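Local coordinates for MaoC-like dehydratase (Phytophthora Capsici, PDB 3KH8), which probably catalyses the reversible hydration of enoyl thioesters, as a lyase built from hot dog domains of the hydratase 2 and MaoC-like families, at residues T147-F152 and T159-Q164; F244-L249 and C285-T290; V271-S276 and F322-D327; V303-V308 and V315-G320. All coordinates share one frame; numbering follows the deposited sequence.

How the contacts relate
From the N terminus, contact 1 comes first, closing the short turn between strands 141-154 and 158-169 in the part that resembles the hydratase 2 N-terminal domain. The other three lie toward the C terminus. Contact 2 spans 35 residues, including helix 251-266, and joins two loops. Contact 3 opens inside that span and closes near the C terminus, so the two loops cross. Contact 4, a hairpin, is nested within contact 3 and shares strand 314-324 with it, where Phe322 N and Val303 O probably form a hydrogen bond. Cys285 of contact 2 packs on Ile316 of contact 4. Contacts 1, 3 and 4 all belong to one continuous antiparallel sheet.

Contact 1: T147-F152 and T159-Q164; sequences TKVISF and TLMETQ
Thr159 lays its methyl CG2 over one face of the Phe152 ring, 3.8 Å from the centroid, in a CH-pi contact displaced toward the rim. At the edge of the same ring stands Met161, whose SD is 5.3 Å from the Phe152 centroid, a Met-aromatic contact; CG anti to the backbone N (chi1 -172°) and an extended chi2 carry the sulfur there. The ring also meets Tyr189, and helix 39-44 adds Val39 and Ile42. Met161 CG touches Val149 CG1 as well, the two chains crossing at about a right angle, so Val149, Met161 and Phe152 make a largely apolar patch on this side of the hairpin.

A second flat group, the Glu162 carboxylate, belongs to the opposite side. Ser151 OG donates to Glu162 OE1 over 2.9 Å, arriving on the anti side and 19° out of the carboxylate plane, while Arg194 NE makes a salt bridge to the same oxygen. Farther along, Ile150 CD1 makes a van der Waals contact with Gln164 OE1 at 3.6 Å.

Between these sides runs a classic beta bulge: Ile150 and Ser151 both face Glu162, whose carbonyl O takes a bond of 2.9 Å from Ile150 N and a weak one from Ser151 N. Lys148 and Gln164 pair regularly through both backbone bonds.

Chemically, the hairpin separates a mostly apolar side from a buried charge. Ser151 OG, itself bonded to Arg194 N, helps fix the carboxylate, and the arginine and hydroxyl together probably stabilise the ionised form of Glu162.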
loop_
_atom_site.group_PDB
_atom_site.type_symbol
_atom_site.label_atom_id
_atom_site.label_comp_id
_atom_site.label_asym_id
_atom_site.label_seq_id
_atom_site.Cartn_x
_atom_site.Cartn_y
_atom_site.Cartn_z
ATOM N N THR A 147 14.134 23.273 -5.012
ATOM C CA THR A 147 15.181 22.666 -4.196
ATOM C C THR A 147 16.540 23.347 -4.356
ATOM O O THR A 147 16.934 23.728 -5.460
ATOM C CB THR A 147 15.275 21.128 -4.403
ATOM O OG1 THR A 147 16.502 20.632 -3.851
ATOM C CG2 THR A 147 15.205 20.762 -5.865
ATOM N N LYS A 148 17.237 23.495 -3.230
ATOM C CA LYS A 148 18.517 24.186 -3.180
ATOM C C LYS A 148 19.366 23.683 -2.016
ATOM O O LYS A 148 18.856 23.478 -0.910
ATOM C CB LYS A 148 18.292 25.691 -3.030
ATOM C CG LYS A 148 19.462 26.539 -3.491
ATOM C CD LYS A 148 19.435 27.915 -2.850
ATOM C CE LYS A 148 20.263 28.921 -3.654
ATOM N NZ LYS A 148 21.623 28.416 -3.997
ATOM N N VAL A 149 20.659 23.489 -2.271
ATOM C CA VAL A 149 21.617 23.177 -1.208
ATOM C C VAL A 149 21.884 24.459 -0.416
ATOM O O VAL A 149 22.322 25.462 -0.984
ATOM C CB VAL A 149 22.935 22.593 -1.771
ATOM C CG1 VAL A 149 23.953 22.369 -0.649
ATOM C CG2 VAL A 149 22.671 21.289 -2.513
ATOM N N ILE A 150 21.605 24.422 0.888
ATOM C CA ILE A 150 21.687 25.619 1.740
ATOM C C ILE A 150 22.827 25.587 2.767
ATOM O O ILE A 150 23.149 26.613 3.371
ATOM C CB ILE A 150 20.339 25.932 2.452
ATOM C CG1 ILE A 150 19.904 24.761 3.347
ATOM C CG2 ILE A 150 19.264 26.296 1.423
ATOM C CD1 ILE A 150 18.779 25.094 4.313
ATOM N N SER A 151 23.417 24.410 2.965
ATOM C CA SER A 151 24.544 24.242 3.881
ATOM C C SER A 151 25.524 23.186 3.399
ATOM O O SER A 151 25.130 22.180 2.808
ATOM C CB SER A 151 24.061 23.868 5.288
ATOM O OG SER A 151 23.344 24.928 5.887
ATOM N N PHE A 152 26.804 23.430 3.665
ATOM C CA PHE A 152 27.859 22.452 3.442
ATOM C C PHE A 152 28.872 22.620 4.571
ATOM O O PHE A 152 29.808 23.421 4.470
ATOM C CB PHE A 152 28.510 22.658 2.070
ATOM C CG PHE A 152 29.155 21.420 1.508
ATOM C CD1 PHE A 152 28.406 20.502 0.776
ATOM C CD2 PHE A 152 30.510 21.176 1.702
ATOM C CE1 PHE A 152 28.997 19.357 0.251
ATOM C CE2 PHE A 152 31.112 20.030 1.181
ATOM C CZ PHE A 152 30.354 19.122 0.453
ATOM N N THR A 159 31.054 15.496 6.639
ATOM C CA THR A 159 30.385 16.636 6.006
ATOM C C THR A 159 28.867 16.558 6.173
ATOM O O THR A 159 28.269 15.518 5.912
ATOM C CB THR A 159 30.729 16.708 4.491
ATOM O OG1 THR A 159 32.049 17.237 4.324
ATOM C CG2 THR A 159 29.742 17.598 3.726
ATOM N N LEU A 160 28.251 17.654 6.611
ATOM C CA LEU A 160 26.790 17.752 6.595
ATOM C C LEU A 160 26.310 18.657 5.462
ATOM O O LEU A 160 26.515 19.875 5.494
ATOM C CB LEU A 160 26.231 18.232 7.940
ATOM C CG LEU A 160 24.699 18.373 8.004
ATOM C CD1 LEU A 160 24.005 17.014 8.056
ATOM C CD2 LEU A 160 24.270 19.240 9.180
ATOM N N MET A 161 25.681 18.045 4.460
ATOM C CA MET A 161 25.044 18.786 3.378
ATOM C C MET A 161 23.544 18.902 3.641
ATOM O O MET A 161 22.853 17.892 3.795
ATOM C CB MET A 161 25.298 18.111 2.026
ATOM C CG MET A 161 24.819 18.931 0.831
ATOM S SD MET A 161 25.228 18.213 -0.773
ATOM C CE MET A 161 24.046 16.871 -0.885
ATOM N N GLU A 162 23.050 20.134 3.695
ATOM C CA GLU A 162 21.625 20.378 3.889
ATOM C C GLU A 162 20.968 20.806 2.583
ATOM O O GLU A 162 21.397 21.776 1.958
ATOM C CB GLU A 162 21.384 21.432 4.969
ATOM C CG GLU A 162 21.775 20.999 6.379
ATOM C CD GLU A 162 21.281 21.967 7.441
ATOM O OE1 GLU A 162 21.450 23.193 7.266
ATOM O OE2 GLU A 162 20.724 21.501 8.457
ATOM N N THR A 163 19.937 20.065 2.181
ATOM C CA THR A 163 19.168 20.361 0.970
ATOM C C THR A 163 17.744 20.764 1.343
ATOM O O THR A 163 16.998 19.988 1.955
ATOM C CB THR A 163 19.145 19.158 -0.008
ATOM O OG1 THR A 163 20.485 18.831 -0.397
ATOM C CG2 THR A 163 18.325 19.474 -1.260
ATOM N N GLN A 164 17.384 21.990 0.972
ATOM C CA GLN A 164 16.075 22.543 1.256
ATOM C C GLN A 164 15.129 22.335 0.079
ATOM O O GLN A 164 15.523 22.474 -1.077
ATOM C CB GLN A 164 16.198 24.033 1.573
ATOM C CG GLN A 164 14.884 24.744 1.857
ATOM C CD GLN A 164 15.086 26.213 2.181
ATOM O OE1 GLN A 164 15.760 26.558 3.146
ATOM N NE2 GLN A 164 14.499 27.088 1.368
#

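Contact 2: F244-L249 and C285-T290; sequences FKQPIL and CFPGET
Phe286 pushes its ring among side chains of 244-249. Ile248 CG2 lies 3.7 Å from Phe286 CE1 and also sits over a face of the Phe244 ring, bridging the two aromatics. Close by, Leu249 CB packs on Pro287 CG at 4.2 Å, and Leu249 CD2 nears Cys285 SG. On a face of the Phe286 ring rests Lys245 CE, 3.9 Å from the centroid; CG set between backbone N and carbonyl carbon (chi1 58°), followed by an extended chain, carries it there. The ammonium NZ beyond is off-centre, 4.8 Å from that centroid, in a cation-pi contact. Pro247 O meets the ring edge in its plane.

Leu249 N donates to Cys285 O over 2.9 Å. Water 1 adds a second link, donating a hydrogen bond to Leu249 O and accepting one from Cys285 N. A type II beta turn follows from Phe286 to Glu289, whose OE1 takes the Phe286 N-H at 3.0 Å and whose OE2 salt-bridges Arg312.

Ile248 O bonds to His233 ND1, in a stretch resembling the hydratase 2 motif, so this loop probably lies beside the active site. It leads into helix 251-266, whose Ser254 touches Leu249 and Cys285; the second loop leads into strand 290-297.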
loop_
_atom_site.group_PDB
_atom_site.type_symbol
_atom_site.label_atom_id
_atom_site.label_comp_id
_atom_site.label_asym_id
_atom_site.label_seq_id
_atom_site.Cartn_x
_atom_site.Cartn_y
_atom_site.Cartn_z
ATOM N N PHE A 244 24.550 -5.078 6.815
ATOM C CA PHE A 244 23.354 -5.428 7.588
ATOM C C PHE A 244 22.968 -6.906 7.459
ATOM O O PHE A 244 23.200 -7.527 6.423
ATOM C CB PHE A 244 22.165 -4.541 7.184
ATOM C CG PHE A 244 22.421 -3.061 7.332
ATOM C CD1 PHE A 244 22.510 -2.473 8.593
ATOM C CD2 PHE A 244 22.554 -2.251 6.207
ATOM C CE1 PHE A 244 22.742 -1.102 8.730
ATOM C CE2 PHE A 244 22.784 -0.881 6.333
ATOM C CZ PHE A 244 22.878 -0.305 7.597
ATOM N N LYS A 245 22.372 -7.456 8.515
ATOM C CA LYS A 245 21.885 -8.846 8.525
ATOM C C LYS A 245 20.680 -9.037 7.600
ATOM O O LYS A 245 20.460 -10.125 7.056
ATOM C CB LYS A 245 21.521 -9.283 9.954
ATOM C CG LYS A 245 20.452 -8.416 10.637
ATOM C CD LYS A 245 20.169 -8.860 12.070
ATOM C CE LYS A 245 19.288 -7.841 12.784
ATOM N NZ LYS A 245 18.911 -8.271 14.157
ATOM N N GLN A 246 19.905 -7.966 7.444
ATOM C CA GLN A 246 18.702 -7.959 6.623
ATOM C C GLN A 246 18.440 -6.516 6.174
ATOM O O GLN A 246 19.083 -5.592 6.682
ATOM C CB GLN A 246 17.512 -8.536 7.407
ATOM C CG GLN A 246 17.152 -7.786 8.691
ATOM C CD GLN A 246 16.134 -8.528 9.540
ATOM O OE1 GLN A 246 16.326 -9.695 9.886
ATOM N NE2 GLN A 246 15.049 -7.849 9.890
ATOM N N PRO A 247 17.522 -6.312 5.206
ATOM C CA PRO A 247 17.196 -4.936 4.814
ATOM C C PRO A 247 16.754 -4.085 6.007
ATOM O O PRO A 247 16.166 -4.607 6.954
ATOM C CB PRO A 247 16.035 -5.122 3.835
ATOM C CG PRO A 247 16.271 -6.465 3.237
ATOM C CD PRO A 247 16.816 -7.300 4.365
ATOM N N ILE A 248 17.054 -2.792 5.963
ATOM C CA ILE A 248 16.608 -1.867 7.009
ATOM C C ILE A 248 15.332 -1.128 6.601
ATOM O O ILE A 248 15.084 -0.914 5.412
ATOM C CB ILE A 248 17.716 -0.850 7.398
ATOM C CG1 ILE A 248 18.067 0.064 6.213
ATOM C CG2 ILE A 248 18.953 -1.584 7.936
ATOM C CD1 ILE A 248 18.866 1.302 6.587
ATOM N N LEU A 249 14.527 -0.743 7.591
ATOM C CA LEU A 249 13.340 0.068 7.346
ATOM C C LEU A 249 13.769 1.489 6.997
ATOM O O LEU A 249 14.760 1.982 7.533
ATOM C CB LEU A 249 12.422 0.071 8.579
ATOM C CG LEU A 249 11.090 0.834 8.528
ATOM C CD1 LEU A 249 10.115 0.226 7.497
ATOM C CD2 LEU A 249 10.447 0.891 9.910
ATOM N N CYS A 285 16.714 0.826 11.963
ATOM C CA CYS A 285 15.594 0.022 12.424
ATOM C C CYS A 285 15.382 -1.125 11.437
ATOM O O CYS A 285 15.585 -0.964 10.235
ATOM C CB CYS A 285 14.339 0.892 12.496
ATOM S SG CYS A 285 12.859 0.073 13.111
ATOM N N PHE A 286 14.981 -2.284 11.947
ATOM C CA PHE A 286 14.683 -3.418 11.083
ATOM C C PHE A 286 13.181 -3.658 11.032
ATOM O O PHE A 286 12.513 -3.642 12.073
ATOM C CB PHE A 286 15.442 -4.671 11.538
ATOM C CG PHE A 286 16.931 -4.489 11.562
ATOM C CD1 PHE A 286 17.669 -4.537 10.380
ATOM C CD2 PHE A 286 17.598 -4.246 12.761
ATOM C CE1 PHE A 286 19.046 -4.357 10.395
ATOM C CE2 PHE A 286 18.975 -4.067 12.785
ATOM C CZ PHE A 286 19.703 -4.120 11.596
ATOM N N PRO A 287 12.634 -3.861 9.819
ATOM C CA PRO A 287 11.197 -4.115 9.714
ATOM C C PRO A 287 10.826 -5.307 10.587
ATOM O O PRO A 287 11.524 -6.324 10.571
ATOM C CB PRO A 287 10.997 -4.452 8.231
ATOM C CG PRO A 287 12.211 -3.943 7.535
ATOM C CD PRO A 287 13.325 -4.040 8.529
ATOM N N GLY A 288 9.758 -5.168 11.365
ATOM C CA GLY A 288 9.381 -6.195 12.333
ATOM C C GLY A 288 9.633 -5.782 13.772
ATOM O O GLY A 288 9.044 -6.343 14.695
ATOM N N GLU A 289 10.507 -4.796 13.963
ATOM C CA GLU A 289 10.824 -4.303 15.298
ATOM C C GLU A 289 9.763 -3.332 15.807
ATOM O O GLU A 289 9.039 -2.708 15.012
ATOM C CB GLU A 289 12.219 -3.662 15.323
ATOM C CG GLU A 289 13.345 -4.666 15.061
ATOM C CD GLU A 289 14.732 -4.095 15.298
ATOM O OE1 GLU A 289 15.023 -2.970 14.837
ATOM O OE2 GLU A 289 15.537 -4.788 15.947
ATOM N N THR A 290 9.668 -3.224 17.132
ATOM C CA THR A 290 8.709 -2.338 17.783
ATOM C C THR A 290 9.323 -0.959 18.009
ATOM O O THR A 290 10.381 -0.835 18.639
ATOM C CB THR A 290 8.222 -2.928 19.129
ATOM O OG1 THR A 290 7.689 -4.239 18.905
ATOM C CG2 THR A 290 7.143 -2.048 19.762
HETATM O O HOH W 1 16.473 2.295 9.591
#

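Contact 3: V271-S276 and F322-D327; sequences VARFKS and FVYTQD
Arg273 grips one carbonyl with two nitrogens, NE and NH2 each donating to Thr325 O at 2.8 Å, both bonds lying in the guanidinium plane. NH2 also forms a salt bridge to Asp327, using the anti lone pair of OD1 at 2.6 Å; the carboxylate is turned 70° against the guanidinium. A bend about chi3 (65°) brings the arginine head round to these partners, and NH2 comes to the edge of the Tyr324 ring. In return, Thr325 N bonds to Arg273 O over 2.9 Å. Water 2 links Ala272 O with Thr325 OG1.

Here the start of strand 274-281 pairs antiparallel with the end of strand 314-324, the last of the hot dog sheet, and a classic beta bulge interrupts the pairing: Lys275 and Ser276 both face Val323, whose carbonyl O accepts from Lys275 N and Ser276 N. Val323 N answers to Ser276 O in a nearly straight bond of 2.9 Å.

Phe274 and Phe322 form an edge-to-face pair. Phe322 points its CE2 corner at the centre of the Phe274 ring, 3.5 Å from Phe274 CE1. The ring planes stand at 64°. Helix 251-266 packs against both rings, through Ser259 on Phe274 and Leu262 on Phe322.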
loop_
_atom_site.group_PDB
_atom_site.type_symbol
_atom_site.label_atom_id
_atom_site.label_comp_id
_atom_site.label_asym_id
_atom_site.label_seq_id
_atom_site.Cartn_x
_atom_site.Cartn_y
_atom_site.Cartn_z
ATOM N N VAL A 271 -5.243 18.113 11.712
ATOM C CA VAL A 271 -3.954 18.206 11.014
ATOM C C VAL A 271 -3.402 19.634 10.943
ATOM O O VAL A 271 -2.192 19.825 10.875
ATOM C CB VAL A 271 -3.972 17.561 9.586
ATOM C CG1 VAL A 271 -4.208 16.062 9.676
ATOM C CG2 VAL A 271 -4.996 18.244 8.659
ATOM N N ALA A 272 -4.287 20.631 10.983
ATOM C CA ALA A 272 -3.860 22.032 10.948
ATOM C C ALA A 272 -3.016 22.407 12.174
ATOM O O ALA A 272 -2.265 23.381 12.141
ATOM C CB ALA A 272 -5.066 22.969 10.795
ATOM N N ARG A 273 -3.119 21.609 13.234
ATOM C CA ARG A 273 -2.338 21.826 14.458
ATOM C C ARG A 273 -0.893 21.303 14.381
ATOM O O ARG A 273 -0.052 21.685 15.192
ATOM C CB ARG A 273 -3.077 21.250 15.673
ATOM C CG ARG A 273 -4.405 21.955 15.958
ATOM C CD ARG A 273 -5.109 21.404 17.187
ATOM N NE ARG A 273 -4.354 21.662 18.411
ATOM C CZ ARG A 273 -4.637 21.139 19.601
ATOM N NH1 ARG A 273 -5.666 20.316 19.751
ATOM N NH2 ARG A 273 -3.883 21.443 20.649
ATOM N N PHE A 274 -0.609 20.455 13.393
ATOM C CA PHE A 274 0.723 19.855 13.195
ATOM C C PHE A 274 1.616 20.854 12.447
ATOM O O PHE A 274 1.504 21.009 11.226
ATOM C CB PHE A 274 0.557 18.551 12.392
ATOM C CG PHE A 274 1.765 17.639 12.386
ATOM C CD1 PHE A 274 1.701 16.388 12.996
ATOM C CD2 PHE A 274 2.936 17.994 11.717
ATOM C CE1 PHE A 274 2.796 15.508 12.964
ATOM C CE2 PHE A 274 4.039 17.132 11.683
ATOM C CZ PHE A 274 3.969 15.885 12.308
ATOM N N LYS A 275 2.511 21.526 13.171
ATOM C CA LYS A 275 3.232 22.667 12.592
ATOM C C LYS A 275 4.634 22.370 12.064
ATOM O O LYS A 275 4.952 22.704 10.919
ATOM C CB LYS A 275 3.246 23.862 13.558
ATOM C CG LYS A 275 1.880 24.508 13.758
ATOM C CD LYS A 275 1.357 25.089 12.445
ATOM C CE LYS A 275 -0.083 25.530 12.568
ATOM N NZ LYS A 275 -0.691 25.811 11.232
ATOM N N SER A 276 5.476 21.762 12.891
ATOM C CA SER A 276 6.820 21.407 12.446
ATOM C C SER A 276 7.380 20.219 13.205
ATOM O O SER A 276 6.936 19.900 14.306
ATOM C CB SER A 276 7.782 22.602 12.541
ATOM O OG SER A 276 8.002 22.970 13.889
ATOM N N PHE A 322 9.043 18.710 18.101
ATOM C CA PHE A 322 7.734 18.812 17.470
ATOM C C PHE A 322 7.052 20.092 17.935
ATOM O O PHE A 322 7.010 20.374 19.133
ATOM C CB PHE A 322 6.891 17.589 17.842
ATOM C CG PHE A 322 5.479 17.616 17.307
ATOM C CD1 PHE A 322 4.396 17.562 18.179
ATOM C CD2 PHE A 322 5.233 17.667 15.938
ATOM C CE1 PHE A 322 3.087 17.576 17.699
ATOM C CE2 PHE A 322 3.934 17.682 15.447
ATOM C CZ PHE A 322 2.856 17.632 16.328
ATOM N N VAL A 323 6.536 20.868 16.987
ATOM C CA VAL A 323 5.788 22.080 17.314
ATOM C C VAL A 323 4.345 21.945 16.831
ATOM O O VAL A 323 4.095 21.615 15.669
ATOM C CB VAL A 323 6.462 23.363 16.742
ATOM C CG1 VAL A 323 5.644 24.613 17.079
ATOM C CG2 VAL A 323 7.890 23.500 17.269
ATOM N N TYR A 324 3.408 22.185 17.742
ATOM C CA TYR A 324 1.989 22.115 17.431
ATOM C C TYR A 324 1.242 23.333 17.981
ATOM O O TYR A 324 1.740 24.027 18.874
ATOM C CB TYR A 324 1.383 20.809 17.967
ATOM C CG TYR A 324 1.249 20.746 19.473
ATOM C CD1 TYR A 324 2.358 20.496 20.284
ATOM C CD2 TYR A 324 0.012 20.933 20.089
ATOM C CE1 TYR A 324 2.237 20.442 21.667
ATOM C CE2 TYR A 324 -0.119 20.880 21.473
ATOM C CZ TYR A 324 0.997 20.635 22.254
ATOM O OH TYR A 324 0.874 20.583 23.619
ATOM N N THR A 325 0.055 23.587 17.431
ATOM C CA THR A 325 -0.839 24.634 17.932
ATOM C C THR A 325 -1.480 24.187 19.246
ATOM O O THR A 325 -2.140 23.148 19.301
ATOM C CB THR A 325 -1.936 24.990 16.899
ATOM O OG1 THR A 325 -1.326 25.327 15.648
ATOM C CG2 THR A 325 -2.771 26.174 17.375
ATOM N N GLN A 326 -1.274 24.984 20.294
ATOM C CA GLN A 326 -1.751 24.672 21.647
ATOM C C GLN A 326 -3.272 24.618 21.779
ATOM O O GLN A 326 -3.989 25.241 20.994
ATOM C CB GLN A 326 -1.182 25.677 22.649
ATOM C CG GLN A 326 0.184 25.297 23.179
ATOM C CD GLN A 326 0.829 26.409 23.975
ATOM O OE1 GLN A 326 1.246 27.427 23.416
ATOM N NE2 GLN A 326 0.929 26.217 25.287
ATOM N N ASP A 327 -3.744 23.875 22.783
ATOM C CA ASP A 327 -5.177 23.700 23.064
ATOM C C ASP A 327 -5.946 25.022 23.148
ATOM O O ASP A 327 -7.043 25.142 22.595
ATOM C CB ASP A 327 -5.382 22.906 24.363
ATOM C CG ASP A 327 -5.057 21.425 24.216
ATOM O OD1 ASP A 327 -4.549 21.007 23.153
ATOM O OD2 ASP A 327 -5.312 20.670 25.180
HETATM O O HOH W 2 -3.248 25.532 13.669
#

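Contact 4: V303-V308 and V315-G320; sequences VLFQAV and VIVDGG
Gln306 reaches across to the neighbouring strand atom by atom. Its CB lies 3.6 Å from Val317 O, and its CG passes alongside Asp318 OD1, the two side chains running side by side. With CG anti to the carbonyl carbon (chi1 -65°) and the chain extended, the amide ends beside that carboxylate: NE2 donates to Asp318 OD1 over 2.9 Å in an almost straight bond (177°), the oxygen lying in the amide plane but being met from above the carboxylate plane. The other tip atom, OE1, accepts from Arg294 NH1, so each end of this buried amide has a partner. Asp318 OD1 has a second donor, Gly319 N, on the opposite face of the carboxylate, and the pair fixes the group's rotation where the backbone of Gly319 takes a positive phi (57°).

The main-chain ladder is irregular. Ile316 and Val317 both face Ala307 in a classic beta bulge, Ala307 O receiving Ile316 N at 2.8 Å and Val317 N at 3.2 Å. Ala307 CB also packs on Val317 CB at 3.6 Å. Farther on, Gly320 CA lies over one face of the Phe305 ring, offset toward the rim and 3.7 Å from the ring centroid, in a CH-pi contact.

Strands 290-297 and 274-281 flank this hairpin in the sheet. Helix 251-266, the central helix expected of a hot dog domain, packs against Val303 and Phe305 through Leu262 and against Ile316 through Ser254.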
loop_
_atom_site.group_PDB
_atom_site.type_symbol
_atom_site.label_atom_id
_atom_site.label_comp_id
_atom_site.label_asym_id
_atom_site.label_seq_id
_atom_site.Cartn_x
_atom_site.Cartn_y
_atom_site.Cartn_z
ATOM N N VAL A 303 7.169 19.917 21.866
ATOM C CA VAL A 303 7.378 18.572 22.396
ATOM C C VAL A 303 8.704 18.011 21.908
ATOM O O VAL A 303 8.987 17.997 20.702
ATOM C CB VAL A 303 6.225 17.605 22.008
ATOM C CG1 VAL A 303 6.460 16.203 22.581
ATOM C CG2 VAL A 303 4.892 18.149 22.479
ATOM N N LEU A 304 9.519 17.555 22.852
ATOM C CA LEU A 304 10.754 16.872 22.513
ATOM C C LEU A 304 10.497 15.370 22.537
ATOM O O LEU A 304 9.642 14.892 23.293
ATOM C CB LEU A 304 11.896 17.287 23.451
ATOM C CG LEU A 304 12.197 18.796 23.517
ATOM C CD1 LEU A 304 13.406 19.081 24.392
ATOM C CD2 LEU A 304 12.393 19.422 22.126
ATOM N N PHE A 305 11.202 14.633 21.685
ATOM C CA PHE A 305 10.928 13.206 21.545
ATOM C C PHE A 305 12.077 12.381 20.991
ATOM O O PHE A 305 13.011 12.913 20.381
ATOM C CB PHE A 305 9.658 12.973 20.714
ATOM C CG PHE A 305 9.812 13.300 19.256
ATOM C CD1 PHE A 305 9.604 14.594 18.796
ATOM C CD2 PHE A 305 10.159 12.306 18.342
ATOM C CE1 PHE A 305 9.738 14.897 17.446
ATOM C CE2 PHE A 305 10.304 12.599 16.989
ATOM C CZ PHE A 305 10.085 13.894 16.539
ATOM N N GLN A 306 11.992 11.076 21.231
ATOM C CA GLN A 306 12.875 10.091 20.632
ATOM C C GLN A 306 12.035 8.911 20.168
ATOM O O GLN A 306 10.966 8.651 20.724
ATOM C CB GLN A 306 13.885 9.576 21.654
ATOM C CG GLN A 306 14.879 10.599 22.193
ATOM C CD GLN A 306 15.800 9.978 23.225
ATOM O OE1 GLN A 306 15.340 9.372 24.193
ATOM N NE2 GLN A 306 17.104 10.105 23.012
ATOM N N ALA A 307 12.516 8.200 19.152
ATOM C CA ALA A 307 11.955 6.902 18.805
ATOM C C ALA A 307 13.002 5.831 19.058
ATOM O O ALA A 307 14.169 5.990 18.694
ATOM C CB ALA A 307 11.468 6.869 17.361
ATOM N N VAL A 308 12.574 4.743 19.692
ATOM C CA VAL A 308 13.483 3.712 20.176
ATOM C C VAL A 308 12.980 2.339 19.746
ATOM O O VAL A 308 11.780 2.083 19.780
ATOM C CB VAL A 308 13.600 3.757 21.729
ATOM C CG1 VAL A 308 14.632 2.749 22.238
ATOM C CG2 VAL A 308 13.957 5.169 22.211
ATOM N N VAL A 315 18.119 3.831 20.311
ATOM C CA VAL A 315 17.473 5.031 19.784
ATOM C C VAL A 315 17.698 5.098 18.268
ATOM O O VAL A 315 18.837 5.033 17.803
ATOM C CB VAL A 315 17.966 6.326 20.482
ATOM C CG1 VAL A 315 17.793 6.232 22.008
ATOM C CG2 VAL A 315 19.404 6.623 20.133
ATOM N N ILE A 316 16.611 5.193 17.503
ATOM C CA ILE A 316 16.705 5.246 16.040
ATOM C C ILE A 316 16.422 6.645 15.490
ATOM O O ILE A 316 16.927 7.022 14.436
ATOM C CB ILE A 316 15.795 4.190 15.349
ATOM C CG1 ILE A 316 14.319 4.378 15.741
ATOM C CG2 ILE A 316 16.290 2.779 15.674
ATOM C CD1 ILE A 316 13.321 3.577 14.900
ATOM N N VAL A 317 15.600 7.395 16.217
ATOM C CA VAL A 317 15.287 8.777 15.888
ATOM C C VAL A 317 15.576 9.591 17.150
ATOM O O VAL A 317 14.966 9.365 18.198
ATOM C CB VAL A 317 13.807 8.937 15.471
ATOM C CG1 VAL A 317 13.498 10.373 15.136
ATOM C CG2 VAL A 317 13.470 8.027 14.281
ATOM N N ASP A 318 16.519 10.522 17.044
ATOM C CA ASP A 318 17.002 11.270 18.204
ATOM C C ASP A 318 16.848 12.768 17.972
ATOM O O ASP A 318 16.624 13.209 16.835
ATOM C CB ASP A 318 18.471 10.918 18.468
ATOM C CG ASP A 318 18.860 11.018 19.946
ATOM O OD1 ASP A 318 18.113 11.599 20.765
ATOM O OD2 ASP A 318 19.944 10.505 20.285
ATOM N N GLY A 319 16.952 13.539 19.055
ATOM C CA GLY A 319 16.891 15.000 18.993
ATOM C C GLY A 319 15.615 15.533 18.363
ATOM O O GLY A 319 15.639 16.532 17.645
ATOM N N GLY A 320 14.499 14.869 18.642
ATOM C CA GLY A 320 13.224 15.230 18.043
ATOM C C GLY A 320 12.599 16.463 18.661
ATOM O O GLY A 320 12.498 16.569 19.885
#